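Local coordinates for muramoyltetrapeptide carboxypeptidase (Oxalobacter formigenes OXCC13, PDB 6UUK) that acts as a muramoyltetrapeptide carboxypeptidase, an S66-family serine peptidase that trims the terminal D-alanine from the tetrapeptide stems of murein, at the interface of chains A and B. Coordinates in Å, arbitrary orientation; residue numbers count along the deposited sequence, not the author numbering. Chains: chain A/B, Muramoyltetrapeptide carboxypeptidase.

Contact 1: the interface of chains A and B. Residues chain A 251, 253; chain B 96, 126-127.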
# COMPACT_ATOMS: atom_id res chain seq x y z
N HIS A 251 -8.40 6.21 -5.27
CA HIS A 251 -8.84 7.56 -4.97
C HIS A 251 -7.65 8.50 -5.10
O HIS A 251 -6.52 8.12 -4.80
CB HIS A 251 -9.42 7.65 -3.55
CG HIS A 251 -10.29 8.85 -3.32
ND1 HIS A 251 -9.79 10.11 -3.09
CD2 HIS A 251 -11.64 8.98 -3.30
CE1 HIS A 251 -10.79 10.96 -2.93
NE2 HIS A 251 -11.92 10.30 -3.06
N TYR A 253 -6.50 10.70 -3.27
CA TYR A 253 -5.69 10.75 -2.06
C TYR A 253 -4.95 9.43 -1.83
O TYR A 253 -3.83 9.44 -1.30
CB TYR A 253 -6.55 11.10 -0.84
CG TYR A 253 -7.12 9.91 -0.09
CD1 TYR A 253 -6.48 9.41 1.03
CD2 TYR A 253 -8.30 9.31 -0.50
CE1 TYR A 253 -7.00 8.33 1.73
CE2 TYR A 253 -8.83 8.23 0.19
CZ TYR A 253 -8.18 7.75 1.30
OH TYR A 253 -8.70 6.67 1.98
N ARG B 96 -10.13 18.76 1.41
CA ARG B 96 -10.49 17.57 2.17
C ARG B 96 -10.00 17.63 3.61
O ARG B 96 -10.59 16.99 4.48
CB ARG B 96 -9.92 16.34 1.45
CG ARG B 96 -9.97 15.03 2.21
CD ARG B 96 -9.14 13.99 1.48
NE ARG B 96 -9.16 12.69 2.14
CZ ARG B 96 -10.05 11.73 1.89
NH1 ARG B 96 -11.01 11.94 0.99
NH2 ARG B 96 -10.00 10.58 2.53
N GLY B 126 -8.19 9.82 8.30
CA GLY B 126 -8.50 9.50 6.92
C GLY B 126 -7.69 10.30 5.92
O GLY B 126 -8.20 10.68 4.86
N TYR B 127 -6.43 10.56 6.25
CA TYR B 127 -5.50 11.28 5.38
C TYR B 127 -6.03 12.67 5.03
O TYR B 127 -6.89 13.22 5.72
CB TYR B 127 -5.24 10.48 4.10
CG TYR B 127 -4.10 11.00 3.25
CD1 TYR B 127 -2.82 10.46 3.36
CD2 TYR B 127 -4.30 12.02 2.34
CE1 TYR B 127 -1.78 10.92 2.59
CE2 TYR B 127 -3.26 12.50 1.56
CZ TYR B 127 -2.00 11.94 1.69
OH TYR B 127 -0.97 12.41 0.91
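The guanidinium nitrogen NH2 of B:Arg96 lies over the face of the A:Tyr253 ring, and in the same pose it donates a hydrogen bond within its own chain to the backbone carbonyl O of B:Gly126 at 2.9 Å. That bond runs close to the guanidinium plane and in the carbonyl plane, so it fixes how the flat group is turned. With the rotation set, NH2 stands 3.5 Å from the centroid of the phenol ring as a cation-pi contact, and the two planes are stacked, only 17° from parallel. The rest of the guanidinium trails toward the rim, where CZ of B:Arg96 lies 3.8 Å from CD2 of A:Tyr253. Getting there takes a long arm: the B:Arg96 chain runs extended from CG to NE, then chi4 of 90° swings the guanidinium across the chain direction. At the opposite rim, CD1 of A:Tyr253 meets CB of B:Tyr127 at 3.5 Å; the two tyrosine side chains run antiparallel rather than stacking. A leucine in place of A:Tyr253 would probably leave the B:Arg96 guanidinium without its aromatic face and open a gap beside B:Tyr127. A:Tyr253 sits near the start of helix 252-264, and its backbone N makes a weak hydrogen bond to ND1 of A:His251. This patch of a two-fold interface, possibly a biological dimer, lies near the predicted nucleophile of chain B. At its margin, CE1 of the A:His251 imidazole comes to 4.0 Å from NH1 of B:Arg96, with the two flat groups inclined by 51°.

Contact 2: the interface of chains A and B. Residues chain A 101, 127, 130-131; chain B 256, 260, 299, 303.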
# COMPACT_ATOMS: atom_id res chain seq x y z
N ASP A 101 1.15 -22.47 -5.28
CA ASP A 101 2.29 -21.60 -5.50
C ASP A 101 3.40 -22.32 -6.25
O ASP A 101 4.02 -21.74 -7.15
CB ASP A 101 2.81 -21.05 -4.17
CG ASP A 101 1.81 -20.14 -3.48
OD1 ASP A 101 0.70 -19.96 -4.03
OD2 ASP A 101 2.13 -19.61 -2.40
N TYR A 127 -4.04 -11.21 -8.04
CA TYR A 127 -3.12 -11.31 -6.92
C TYR A 127 -2.52 -12.71 -6.90
O TYR A 127 -3.24 -13.69 -7.11
CB TYR A 127 -3.81 -11.00 -5.59
CG TYR A 127 -2.97 -11.31 -4.37
CD1 TYR A 127 -1.99 -10.43 -3.93
CD2 TYR A 127 -3.15 -12.49 -3.66
CE1 TYR A 127 -1.21 -10.71 -2.82
CE2 TYR A 127 -2.38 -12.78 -2.54
CZ TYR A 127 -1.41 -11.88 -2.13
OH TYR A 127 -0.64 -12.17 -1.03
N THR A 130 3.35 -12.12 -6.31
CA THR A 130 4.34 -11.88 -5.27
C THR A 130 4.68 -13.17 -4.53
O THR A 130 5.81 -13.33 -4.06
CB THR A 130 3.85 -10.81 -4.30
OG1 THR A 130 3.42 -9.66 -5.03
CG2 THR A 130 4.96 -10.40 -3.34
N ARG A 131 3.72 -14.09 -4.43
CA ARG A 131 4.01 -15.42 -3.90
C ARG A 131 5.05 -16.13 -4.75
O ARG A 131 5.77 -17.00 -4.25
CB ARG A 131 2.73 -16.25 -3.84
CG ARG A 131 1.68 -15.76 -2.86
CD ARG A 131 0.52 -16.74 -2.80
NE ARG A 131 -0.39 -16.48 -1.70
CZ ARG A 131 -1.38 -17.29 -1.34
NH1 ARG A 131 -1.58 -18.42 -2.01
NH2 ARG A 131 -2.17 -16.98 -0.32
N GLU B 256 -2.78 -10.03 3.08
CA GLU B 256 -1.59 -10.84 2.82
C GLU B 256 -0.59 -10.09 1.95
O GLU B 256 0.63 -10.28 2.10
CB GLU B 256 -1.99 -12.15 2.14
CG GLU B 256 -0.90 -13.21 2.14
CD GLU B 256 -1.28 -14.42 1.31
OE1 GLU B 256 -1.14 -14.35 0.07
OE2 GLU B 256 -1.71 -15.44 1.89
N LEU B 260 3.17 -9.24 2.99
CA LEU B 260 4.32 -9.70 2.22
C LEU B 260 5.32 -8.58 1.98
O LEU B 260 6.53 -8.83 1.91
CB LEU B 260 3.86 -10.30 0.89
CG LEU B 260 3.30 -11.72 0.94
CD1 LEU B 260 2.91 -12.20 -0.45
CD2 LEU B 260 4.30 -12.67 1.58
N TRP B 299 -1.51 -19.81 5.35
CA TRP B 299 -0.42 -19.56 4.41
C TRP B 299 0.60 -18.58 4.99
O TRP B 299 1.79 -18.69 4.70
CB TRP B 299 -0.96 -19.03 3.09
CG TRP B 299 0.07 -18.94 2.00
CD1 TRP B 299 0.35 -19.89 1.07
CD2 TRP B 299 0.95 -17.84 1.75
NE1 TRP B 299 1.36 -19.45 0.24
CE2 TRP B 299 1.75 -18.19 0.64
CE3 TRP B 299 1.15 -16.60 2.35
CZ2 TRP B 299 2.72 -17.35 0.12
CZ3 TRP B 299 2.12 -15.76 1.83
CH2 TRP B 299 2.89 -16.13 0.73
N ARG B 303 4.58 -19.36 5.73
CA ARG B 303 5.63 -18.54 5.12
C ARG B 303 6.50 -17.87 6.18
O ARG B 303 7.73 -17.92 6.10
CB ARG B 303 4.99 -17.48 4.21
CG ARG B 303 5.89 -16.28 3.92
CD ARG B 303 7.11 -16.67 3.09
NE ARG B 303 6.77 -16.85 1.68
CZ ARG B 303 6.88 -15.90 0.76
NH1 ARG B 303 7.32 -14.70 1.10
NH2 ARG B 303 6.55 -16.15 -0.50
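Flat against the indole of B:Trp299 lies the arm of A:Arg131, its CG 3.5 Å from CZ2 on the six-membered ring. The arm is extended from CG to NE, and with CG anti to the carbonyl carbon (chi1 -65°) it runs along the indole face, the two side chains pointing opposite ways. Its guanidinium lies within 5° of parallel to the ring; NE stands 3.8 Å from the six-membered centroid and CZ covers the five-membered ring, a broad cation-pi stack. B:Arg303, from the same helix as the tryptophan, backs the other indole face with CB. Alongside, CG2 of A:Thr130 touches CD1 of B:Leu260 at 4.0 Å.

Outward from this packing, the carboxylate of B:Glu256 takes the edge of the A:Arg131 guanidinium side-on. NH2 of A:Arg131 reaches OE2 at 2.7 Å in a salt bridge and also bonds OE1, both through syn lone pairs. NE of A:Arg131 donates to OE1 at 2.9 Å, on the syn side but clearly out of the carboxylate plane. The anti lone pair of OE1 receives the phenol OH of A:Tyr127 at 2.5 Å, so OE1 takes at least three donor contacts, two of them from A:Arg131. That cluster would be expected to stabilise the carboxylate as an anion. At the pyrrole edge of the indole, NE1 of B:Trp299 donates to OD2 of A:Asp101 at 2.8 Å, a bent bond (136° at the hydrogen), with OD2 tilted toward the face that A:Arg131 covers. OD1 of A:Asp101 is only weakly linked to NH1 of A:Arg131.

The site is a polar-rimmed patch of the two-fold interface between the copies, perhaps a biological dimer: chain B supplies helices 252-264 and 293-303 side by side, while chain A answers with the loop carrying A:Tyr127, A:Thr130 and A:Arg131 and with the first residue of helix 101-111.

Contact 1 and contact 2 are centred about 28 Å apart, yet they draw on the same pieces of the protein with the chains exchanged. Helix 252-264 comes from chain A in contact 1 and from chain B in contact 2; the loop holding Tyr127 does the reverse. By the two-fold symmetry each copy of Tyr127 probably serves both contacts, though the backbone at this residue differs between the chains. Contact 1 lies about 10 Å from B:Ser152 and contact 2 about 15 Å from A:Ser152, so dimer formation may bear on the active-site surroundings, though the structure alone does not show this.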